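Local coordinates for protein Rubredoxin\:oxygen oxidoreductase (PDB 1E5D) that catalyses the four-electron reduction of one oxygen molecule to two water molecules, using a diiron centre and flavin mononucleotide, at residues A[164-172]-A[185-193]; A[9-20]-A[32-41]. One frame throughout, in Å; residues are numbered along the deposited sequence.

Both contacts belong to the N-terminal half of the chain, which has the metallo-beta-lactamase fold and carries the diiron centre. Contact 2 comes first along the chain and is complete before contact 1 begins. It joins two neighbouring antiparallel strands, 10-17 and 33-40, of the seven-stranded mixed sheet. Contact 1 packs the loop after strand 160-164, a strand of the six-stranded sheet, against helix 183-198. The centres of the contacts lie about 14 Å apart. The two meet directly where Asn170 and Ile171 pack on residues 32-34. Contact 1 supplies Asp165 to the irons as a first-shell ligand, while contact 2 brings Tyr35 close to iron ligands as their neighbour.

Contact 1: residues A[164-172]-A[185-193]; sequences NDIFGQNIA and TLERAMREY. With FEO (mu-oxo-diiron), chain D; OXY (oxygen molecule), chain E.
Tyr193 on helix 183-198 lies against the loop that carries Asp165, the residue joining both irons in this metallo-beta-lactamase fold. Asp165 OD1 binds FE1 at 2.0 Å and OD2 binds FE2 at 1.9 Å, so the carboxylate bridges the pair. His79, Glu81, Asp83, His146 and His226 are the other protein ligands, and an oxo group also bridges the irons.

Van der Waals contacts carry the rest. Tyr193 OH lies 3.0 Å from Asp165 CB. The Tyr193 ring runs past the backbone of Gly168, whose carbonyl carbon lies over one face toward the rim. Asn170 OD1 meets the ring at its edge, 3.8 Å from Tyr193 CD1, with the amide plane nearly perpendicular to the ring. One turn earlier in the helix, the Met190 side chain runs beside that of Gln169, pointing the same way, with their CG atoms 3.5 Å apart. Ala189 CB packs against both Gln169 CB and Ile171 CG1.

No direct hydrogen bond crosses the contact, but two waters do. One donates to both Gly168 O and Met190 O. The other accepts from Asn170 N and donates to Ala189 O. A type II beta turn runs from Asp165 to Gly168. The Gln169 chain bends at chi2 (74°), and its NE2 bonds back to Phe167 O at 2.9 Å, on a lone pair in the carbonyl plane. Gln169 OE1 is taken by Val228 N.

Tyr193 CG is anti to the backbone N (chi1 -174°), which sends the ring toward the irons. There Tyr193 OH makes a weak 3.3 Å hydrogen bond to O1 of the bound oxygen molecule.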
loop_
_atom_site.group_PDB
_atom_site.type_symbol
_atom_site.label_atom_id
_atom_site.label_comp_id
_atom_site.label_asym_id
_atom_site.label_seq_id
_atom_site.Cartn_x
_atom_site.Cartn_y
_atom_site.Cartn_z
ATOM N N ASN A 164 -11.439 8.603 27.332
ATOM C CA ASN A 164 -10.483 7.768 26.599
ATOM C C ASN A 164 -10.269 8.325 25.191
ATOM O O ASN A 164 -10.034 9.529 25.056
ATOM C CB ASN A 164 -10.859 6.304 26.630
ATOM C CG ASN A 164 -11.934 5.689 25.789
ATOM O OD1 ASN A 164 -11.700 5.442 24.596
ATOM N ND2 ASN A 164 -13.101 5.415 26.354
ATOM N N ASP A 165 -10.247 7.514 24.149
ATOM C CA ASP A 165 -9.952 8.002 22.812
ATOM C C ASP A 165 -11.050 8.899 22.259
ATOM O O ASP A 165 -10.826 9.712 21.364
ATOM C CB ASP A 165 -9.759 6.809 21.867
ATOM C CG ASP A 165 -8.449 6.083 22.069
ATOM O OD1 ASP A 165 -7.434 6.733 22.397
ATOM O OD2 ASP A 165 -8.423 4.838 21.897
ATOM N N ILE A 166 -12.277 8.761 22.755
ATOM C CA ILE A 166 -13.394 9.541 22.223
ATOM C C ILE A 166 -13.142 11.033 22.398
ATOM O O ILE A 166 -12.803 11.491 23.496
ATOM C CB ILE A 166 -14.703 9.115 22.919
ATOM C CG1 ILE A 166 -14.878 7.591 22.927
ATOM C CG2 ILE A 166 -15.932 9.796 22.344
ATOM C CD1 ILE A 166 -15.928 7.102 23.899
ATOM N N PHE A 167 -13.315 11.768 21.305
ATOM C CA PHE A 167 -13.140 13.214 21.267
ATOM C C PHE A 167 -11.657 13.557 21.177
ATOM O O PHE A 167 -11.269 14.723 21.128
ATOM C CB PHE A 167 -13.759 13.916 22.485
ATOM C CG PHE A 167 -15.256 13.651 22.582
ATOM C CD1 PHE A 167 -16.094 14.039 21.545
ATOM C CD2 PHE A 167 -15.801 13.027 23.690
ATOM C CE1 PHE A 167 -17.454 13.803 21.610
ATOM C CE2 PHE A 167 -17.160 12.786 23.757
ATOM C CZ PHE A 167 -17.985 13.172 22.718
ATOM N N GLY A 168 -10.842 12.503 21.160
ATOM C CA GLY A 168 -9.407 12.678 21.067
ATOM C C GLY A 168 -9.021 13.306 19.745
ATOM O O GLY A 168 -9.678 13.218 18.714
ATOM N N GLN A 169 -7.883 13.989 19.739
ATOM C CA GLN A 169 -7.376 14.478 18.465
ATOM C C GLN A 169 -5.860 14.339 18.514
ATOM O O GLN A 169 -5.270 14.521 19.577
ATOM C CB GLN A 169 -7.785 15.915 18.180
ATOM C CG GLN A 169 -8.823 16.531 19.094
ATOM C CD GLN A 169 -8.254 16.876 20.455
ATOM O OE1 GLN A 169 -7.186 17.463 20.597
ATOM N NE2 GLN A 169 -8.981 16.499 21.499
ATOM N N ASN A 170 -5.226 14.021 17.394
ATOM C CA ASN A 170 -3.761 13.966 17.413
ATOM C C ASN A 170 -3.168 15.354 17.235
ATOM O O ASN A 170 -2.883 15.796 16.125
ATOM C CB ASN A 170 -3.294 12.996 16.325
ATOM C CG ASN A 170 -3.576 11.569 16.769
ATOM O OD1 ASN A 170 -3.991 10.728 15.981
ATOM N ND2 ASN A 170 -3.344 11.317 18.049
ATOM N N ILE A 171 -2.987 16.071 18.334
ATOM C CA ILE A 171 -2.350 17.376 18.312
ATOM C C ILE A 171 -1.280 17.466 19.397
ATOM O O ILE A 171 -1.603 17.385 20.588
ATOM C CB ILE A 171 -3.356 18.516 18.539
ATOM C CG1 ILE A 171 -4.419 18.633 17.449
ATOM C CG2 ILE A 171 -2.624 19.837 18.719
ATOM C CD1 ILE A 171 -5.302 19.849 17.616
ATOM N N ALA A 172 -0.028 17.627 18.980
ATOM C CA ALA A 172 1.057 17.806 19.950
ATOM C C ALA A 172 1.355 19.298 20.038
ATOM O O ALA A 172 1.705 19.894 19.017
ATOM C CB ALA A 172 2.298 17.022 19.582
ATOM N N THR A 185 -8.055 24.380 13.156
ATOM C CA THR A 185 -7.039 23.366 13.441
ATOM C C THR A 185 -7.652 22.240 14.268
ATOM O O THR A 185 -7.550 21.056 13.958
ATOM C CB THR A 185 -5.829 23.956 14.181
ATOM O OG1 THR A 185 -5.253 25.008 13.395
ATOM C CG2 THR A 185 -4.750 22.897 14.356
ATOM N N LEU A 186 -8.308 22.662 15.342
ATOM C CA LEU A 186 -8.910 21.709 16.261
ATOM C C LEU A 186 -9.904 20.806 15.548
ATOM O O LEU A 186 -9.934 19.600 15.792
ATOM C CB LEU A 186 -9.598 22.445 17.414
ATOM C CG LEU A 186 -10.427 21.571 18.355
ATOM C CD1 LEU A 186 -9.557 20.449 18.908
ATOM C CD2 LEU A 186 -11.045 22.409 19.457
ATOM N N GLU A 187 -10.718 21.408 14.682
ATOM C CA GLU A 187 -11.778 20.650 14.027
ATOM C C GLU A 187 -11.214 19.643 13.028
ATOM O O GLU A 187 -11.656 18.492 12.989
ATOM C CB GLU A 187 -12.765 21.580 13.321
ATOM C CG GLU A 187 -14.135 20.951 13.085
ATOM C CD GLU A 187 -14.197 20.191 11.770
ATOM O OE1 GLU A 187 -13.540 20.684 10.824
ATOM O OE2 GLU A 187 -14.844 19.127 11.707
ATOM N N ARG A 188 -10.278 20.094 12.206
ATOM C CA ARG A 188 -9.706 19.210 11.189
ATOM C C ARG A 188 -9.111 17.979 11.852
ATOM O O ARG A 188 -9.265 16.849 11.400
ATOM C CB ARG A 188 -8.668 19.972 10.375
ATOM C CG ARG A 188 -7.907 19.137 9.364
ATOM C CD ARG A 188 -8.818 18.347 8.439
ATOM N NE ARG A 188 -8.133 17.217 7.823
ATOM C CZ ARG A 188 -8.065 16.933 6.532
ATOM N NH1 ARG A 188 -8.660 17.710 5.638
ATOM N NH2 ARG A 188 -7.398 15.860 6.125
ATOM N N ALA A 189 -8.420 18.186 12.971
ATOM C CA ALA A 189 -7.793 17.059 13.662
ATOM C C ALA A 189 -8.825 16.141 14.301
ATOM O O ALA A 189 -8.645 14.928 14.432
ATOM C CB ALA A 189 -6.817 17.574 14.709
ATOM N N MET A 190 -9.953 16.723 14.720
ATOM C CA MET A 190 -10.975 15.856 15.306
ATOM C C MET A 190 -11.549 14.905 14.265
ATOM O O MET A 190 -11.743 13.717 14.504
ATOM C CB MET A 190 -12.097 16.693 15.899
ATOM C CG MET A 190 -11.695 17.381 17.200
ATOM S SD MET A 190 -13.005 18.547 17.651
ATOM C CE MET A 190 -14.343 17.373 17.895
ATOM N N ARG A 191 -11.813 15.492 13.106
ATOM C CA ARG A 191 -12.383 14.713 12.008
ATOM C C ARG A 191 -11.352 13.690 11.549
ATOM O O ARG A 191 -11.689 12.523 11.339
ATOM C CB ARG A 191 -12.834 15.650 10.898
ATOM C CG ARG A 191 -12.990 15.063 9.511
ATOM C CD ARG A 191 -13.719 16.027 8.571
ATOM N NE ARG A 191 -15.114 15.614 8.396
ATOM C CZ ARG A 191 -16.165 16.341 8.745
ATOM N NH1 ARG A 191 -15.985 17.538 9.289
ATOM N NH2 ARG A 191 -17.387 15.870 8.546
ATOM N N GLU A 192 -10.096 14.130 11.422
ATOM C CA GLU A 192 -9.070 13.200 10.953
ATOM C C GLU A 192 -8.997 12.014 11.904
ATOM O O GLU A 192 -8.850 10.864 11.514
ATOM C CB GLU A 192 -7.708 13.872 10.839
ATOM C CG GLU A 192 -7.646 14.923 9.739
ATOM C CD GLU A 192 -6.234 15.435 9.512
ATOM O OE1 GLU A 192 -5.384 15.170 10.392
ATOM O OE2 GLU A 192 -6.001 16.081 8.464
ATOM N N TYR A 193 -9.115 12.349 13.186
ATOM C CA TYR A 193 -9.124 11.291 14.185
ATOM C C TYR A 193 -10.375 10.436 14.037
ATOM O O TYR A 193 -10.292 9.208 13.941
ATOM C CB TYR A 193 -9.016 11.886 15.596
ATOM C CG TYR A 193 -8.874 10.753 16.596
ATOM C CD1 TYR A 193 -7.638 10.161 16.802
ATOM C CD2 TYR A 193 -9.967 10.279 17.307
ATOM C CE1 TYR A 193 -7.500 9.125 17.706
ATOM C CE2 TYR A 193 -9.836 9.241 18.213
ATOM C CZ TYR A 193 -8.599 8.672 18.406
ATOM O OH TYR A 193 -8.448 7.638 19.300
HETATM FE FE1 FEO D . -5.576 5.911 22.094
HETATM FE FE2 FEO D . -7.499 3.335 21.110
HETATM O O FEO D . -5.699 4.168 22.184
HETATM O O1 OXY E . -6.216 5.259 19.659
HETATM O O2 OXY E . -6.027 4.596 18.677
HETATM O O HOH W 1 -12.049 13.234 17.401
HETATM O O HOH W 2 -6.165 13.887 14.626
HETATM O O HOH W 3 -5.265 5.893 24.505
#

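Contact 2: residues A[9-20]-A[32-41]; sequences GFHLVGAIDWNS and GTTYNAYLVE
His11 and Leu39 face each other as a hydrogen-bonded pair of antiparallel strands. His11 N donates to Leu39 O at 2.7 Å, and Leu39 N returns a bond to His11 O. The His11 ring turns its edge to Leu39 O. Its NE2 reaches Glu41 OE1 in a weak bond of 3.4 Å, with ring and carboxylate planes 74° apart. Lys5 of the outermost strand 4-7 also touches His11.

Tyr35 is paired with Ala15 in the same way, through two backbone bonds. Its ring extends alongside residues 15-17, and Asp17 OD2 comes to the ring edge, 3.4 Å from Tyr35 CE2. Asp17 CG stands opposite the backbone N (chi1 -167°), which brings the carboxylate beside the tyrosine. Tyr35 OH hydrogen-bonds His24, and its ring meets His226, an iron ligand, nearly at right angles. Strand 33-40 thus places a second-shell group beside the metal site.

Leu39 CB packs beside His11 CB at 4.4 Å. Val13 and Ala37 lie on the same face, where Val13 CG2 packs on Ala37 CB at 3.9 Å. Leu59 of helix 56-64 packs on Val13 and Ala37. On the other face, Val40 CG1 sits over the centre of the Phe10 ring in a CH-pi contact, 4.2 Å from its centroid. Leu12 CD2 packs obliquely on Tyr38 CE2, and Tyr38 OH bonds Pro224 O.

At Gly14 the first strand turns a corner, yet the pairing continues to Asp17 and Thr33. The pair belongs to the antiparallel part of a mixed sheet, one of the two sheets of the metallo-beta-lactamase fold.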
loop_
_atom_site.group_PDB
_atom_site.type_symbol
_atom_site.label_atom_id
_atom_site.label_comp_id
_atom_site.label_asym_id
_atom_site.label_seq_id
_atom_site.Cartn_x
_atom_site.Cartn_y
_atom_site.Cartn_z
ATOM N N GLY A 9 -7.736 19.923 42.218
ATOM C CA GLY A 9 -7.704 18.494 42.467
ATOM C C GLY A 9 -7.725 17.609 41.237
ATOM O O GLY A 9 -7.689 16.384 41.389
ATOM N N PHE A 10 -7.782 18.189 40.043
ATOM C CA PHE A 10 -7.758 17.450 38.790
ATOM C C PHE A 10 -6.528 17.836 37.972
ATOM O O PHE A 10 -6.342 18.988 37.574
ATOM C CB PHE A 10 -8.991 17.705 37.942
ATOM C CG PHE A 10 -10.290 17.056 38.359
ATOM C CD1 PHE A 10 -10.973 17.500 39.480
ATOM C CD2 PHE A 10 -10.824 16.011 37.627
ATOM C CE1 PHE A 10 -12.163 16.910 39.858
ATOM C CE2 PHE A 10 -12.017 15.419 37.994
ATOM C CZ PHE A 10 -12.692 15.872 39.112
ATOM N N HIS A 11 -5.647 16.869 37.699
ATOM C CA HIS A 11 -4.495 17.250 36.882
ATOM C C HIS A 11 -4.312 16.323 35.685
ATOM O O HIS A 11 -4.526 15.115 35.754
ATOM C CB HIS A 11 -3.207 17.254 37.703
ATOM C CG HIS A 11 -3.333 17.988 39.003
ATOM N ND1 HIS A 11 -2.753 19.221 39.218
ATOM C CD2 HIS A 11 -3.976 17.656 40.147
ATOM C CE1 HIS A 11 -3.034 19.618 40.444
ATOM N NE2 HIS A 11 -3.769 18.687 41.024
ATOM N N LEU A 12 -3.896 16.962 34.607
ATOM C CA LEU A 12 -3.497 16.328 33.363
ATOM C C LEU A 12 -2.044 15.882 33.473
ATOM O O LEU A 12 -1.143 16.711 33.638
ATOM C CB LEU A 12 -3.701 17.311 32.221
ATOM C CG LEU A 12 -3.270 16.987 30.796
ATOM C CD1 LEU A 12 -1.828 17.414 30.567
ATOM C CD2 LEU A 12 -3.446 15.514 30.465
ATOM N N VAL A 13 -1.794 14.579 33.379
ATOM C CA VAL A 13 -0.402 14.122 33.348
ATOM C C VAL A 13 -0.183 13.261 32.108
ATOM O O VAL A 13 -1.140 12.785 31.492
ATOM C CB VAL A 13 -0.012 13.320 34.599
ATOM C CG1 VAL A 13 0.119 14.237 35.805
ATOM C CG2 VAL A 13 -1.035 12.229 34.884
ATOM N N GLY A 14 1.076 13.051 31.733
ATOM C CA GLY A 14 1.409 12.161 30.635
ATOM C C GLY A 14 2.546 12.651 29.770
ATOM O O GLY A 14 3.547 13.172 30.255
ATOM N N ALA A 15 2.401 12.497 28.449
ATOM C CA ALA A 15 3.489 12.876 27.563
ATOM C C ALA A 15 2.992 13.417 26.234
ATOM O O ALA A 15 2.059 12.892 25.631
ATOM C CB ALA A 15 4.391 11.672 27.320
ATOM N N ILE A 16 3.667 14.473 25.810
ATOM C CA ILE A 16 3.507 15.045 24.489
ATOM C C ILE A 16 4.447 14.329 23.522
ATOM O O ILE A 16 5.658 14.309 23.728
ATOM C CB ILE A 16 3.794 16.552 24.435
ATOM C CG1 ILE A 16 3.195 17.352 25.587
ATOM C CG2 ILE A 16 3.325 17.100 23.098
ATOM C CD1 ILE A 16 2.470 18.613 25.174
ATOM N N ASP A 17 3.862 13.745 22.485
ATOM C CA ASP A 17 4.693 13.013 21.524
ATOM C C ASP A 17 4.827 13.797 20.224
ATOM O O ASP A 17 4.164 13.530 19.220
ATOM C CB ASP A 17 4.082 11.633 21.328
ATOM C CG ASP A 17 4.978 10.647 20.618
ATOM O OD1 ASP A 17 5.871 11.101 19.878
ATOM O OD2 ASP A 17 4.775 9.426 20.788
ATOM N N TRP A 18 5.703 14.799 20.239
ATOM C CA TRP A 18 5.921 15.664 19.092
ATOM C C TRP A 18 6.232 14.925 17.796
ATOM O O TRP A 18 5.786 15.351 16.733
ATOM C CB TRP A 18 7.092 16.598 19.382
ATOM C CG TRP A 18 6.973 17.447 20.600
ATOM C CD1 TRP A 18 7.388 17.179 21.868
ATOM C CD2 TRP A 18 6.378 18.749 20.642
ATOM N NE1 TRP A 18 7.088 18.235 22.699
ATOM C CE2 TRP A 18 6.469 19.207 21.966
ATOM C CE3 TRP A 18 5.783 19.555 19.668
ATOM C CZ2 TRP A 18 5.977 20.456 22.347
ATOM C CZ3 TRP A 18 5.297 20.792 20.053
ATOM C CH2 TRP A 18 5.396 21.229 21.380
ATOM N N ASN A 19 7.001 13.842 17.877
ATOM C CA ASN A 19 7.533 13.200 16.681
ATOM C C ASN A 19 6.637 12.146 16.053
ATOM O O ASN A 19 6.973 11.616 14.989
ATOM C CB ASN A 19 8.885 12.546 17.017
ATOM C CG ASN A 19 9.885 13.566 17.514
ATOM O OD1 ASN A 19 9.747 14.757 17.264
ATOM N ND2 ASN A 19 10.913 13.114 18.219
ATOM N N SER A 20 5.515 11.827 16.688
ATOM C CA SER A 20 4.642 10.786 16.155
ATOM C C SER A 20 4.205 11.085 14.733
ATOM O O SER A 20 3.573 12.099 14.422
ATOM C CB SER A 20 3.416 10.623 17.057
ATOM O OG SER A 20 2.558 9.593 16.594
ATOM N N GLY A 32 1.720 15.163 15.341
ATOM C CA GLY A 32 2.141 14.556 16.596
ATOM C C GLY A 32 0.913 14.099 17.363
ATOM O O GLY A 32 -0.169 13.977 16.800
ATOM N N THR A 33 1.083 13.844 18.647
ATOM C CA THR A 33 -0.037 13.417 19.472
ATOM C C THR A 33 0.376 13.534 20.932
ATOM O O THR A 33 1.490 13.921 21.291
ATOM C CB THR A 33 -0.464 11.988 19.119
ATOM O OG1 THR A 33 -1.592 11.581 19.902
ATOM C CG2 THR A 33 0.648 10.999 19.463
ATOM N N THR A 34 -0.553 13.206 21.825
ATOM C CA THR A 34 -0.208 13.197 23.236
ATOM C C THR A 34 -0.771 11.926 23.866
ATOM O O THR A 34 -1.610 11.216 23.317
ATOM C CB THR A 34 -0.733 14.408 24.030
ATOM O OG1 THR A 34 -2.144 14.266 24.280
ATOM C CG2 THR A 34 -0.547 15.694 23.244
ATOM N N TYR A 35 -0.280 11.668 25.070
ATOM C CA TYR A 35 -0.844 10.574 25.858
ATOM C C TYR A 35 -1.287 11.186 27.181
ATOM O O TYR A 35 -0.437 11.607 27.968
ATOM C CB TYR A 35 0.193 9.458 25.978
ATOM C CG TYR A 35 0.540 8.928 24.597
ATOM C CD1 TYR A 35 -0.373 8.107 23.943
ATOM C CD2 TYR A 35 1.728 9.252 23.961
ATOM C CE1 TYR A 35 -0.107 7.609 22.687
ATOM C CE2 TYR A 35 2.006 8.753 22.702
ATOM C CZ TYR A 35 1.089 7.937 22.077
ATOM O OH TYR A 35 1.341 7.426 20.823
ATOM N N ASN A 36 -2.596 11.249 27.351
ATOM C CA ASN A 36 -3.247 11.940 28.446
ATOM C C ASN A 36 -3.749 10.968 29.504
ATOM O O ASN A 36 -4.474 10.025 29.227
ATOM C CB ASN A 36 -4.423 12.781 27.936
ATOM C CG ASN A 36 -3.986 13.833 26.933
ATOM O OD1 ASN A 36 -2.821 14.213 26.886
ATOM N ND2 ASN A 36 -4.929 14.310 26.125
ATOM N N ALA A 37 -3.340 11.238 30.732
ATOM C CA ALA A 37 -3.843 10.558 31.915
ATOM C C ALA A 37 -4.302 11.651 32.878
ATOM O O ALA A 37 -3.832 12.791 32.793
ATOM C CB ALA A 37 -2.810 9.646 32.534
ATOM N N TYR A 38 -5.234 11.302 33.759
ATOM C CA TYR A 38 -5.756 12.320 34.670
ATOM C C TYR A 38 -5.684 11.838 36.111
ATOM O O TYR A 38 -6.232 10.801 36.482
ATOM C CB TYR A 38 -7.183 12.713 34.261
ATOM C CG TYR A 38 -7.177 13.257 32.842
ATOM C CD1 TYR A 38 -7.321 12.379 31.774
ATOM C CD2 TYR A 38 -7.017 14.605 32.569
ATOM C CE1 TYR A 38 -7.313 12.843 30.475
ATOM C CE2 TYR A 38 -7.009 15.078 31.263
ATOM C CZ TYR A 38 -7.157 14.188 30.225
ATOM O OH TYR A 38 -7.158 14.613 28.918
ATOM N N LEU A 39 -4.973 12.636 36.892
ATOM C CA LEU A 39 -4.810 12.468 38.323
ATOM C C LEU A 39 -5.887 13.240 39.081
ATOM O O LEU A 39 -5.973 14.465 38.958
ATOM C CB LEU A 39 -3.424 12.962 38.738
ATOM C CG LEU A 39 -3.067 12.753 40.208
ATOM C CD1 LEU A 39 -3.012 11.264 40.517
ATOM C CD2 LEU A 39 -1.757 13.443 40.551
ATOM N N VAL A 40 -6.705 12.534 39.848
ATOM C CA VAL A 40 -7.737 13.176 40.655
ATOM C C VAL A 40 -7.453 13.027 42.148
ATOM O O VAL A 40 -7.464 11.925 42.704
ATOM C CB VAL A 40 -9.135 12.609 40.346
ATOM C CG1 VAL A 40 -10.176 13.304 41.211
ATOM C CG2 VAL A 40 -9.454 12.757 38.870
ATOM N N GLU A 41 -7.190 14.164 42.792
ATOM C CA GLU A 41 -6.931 14.188 44.224
ATOM C C GLU A 41 -8.216 14.146 45.045
ATOM O O GLU A 41 -8.963 15.123 45.017
ATOM C CB GLU A 41 -6.146 15.446 44.590
ATOM C CG GLU A 41 -4.659 15.304 44.280
ATOM C CD GLU A 41 -3.880 16.540 44.680
ATOM O OE1 GLU A 41 -4.251 17.652 44.244
ATOM O OE2 GLU A 41 -2.896 16.389 45.435
#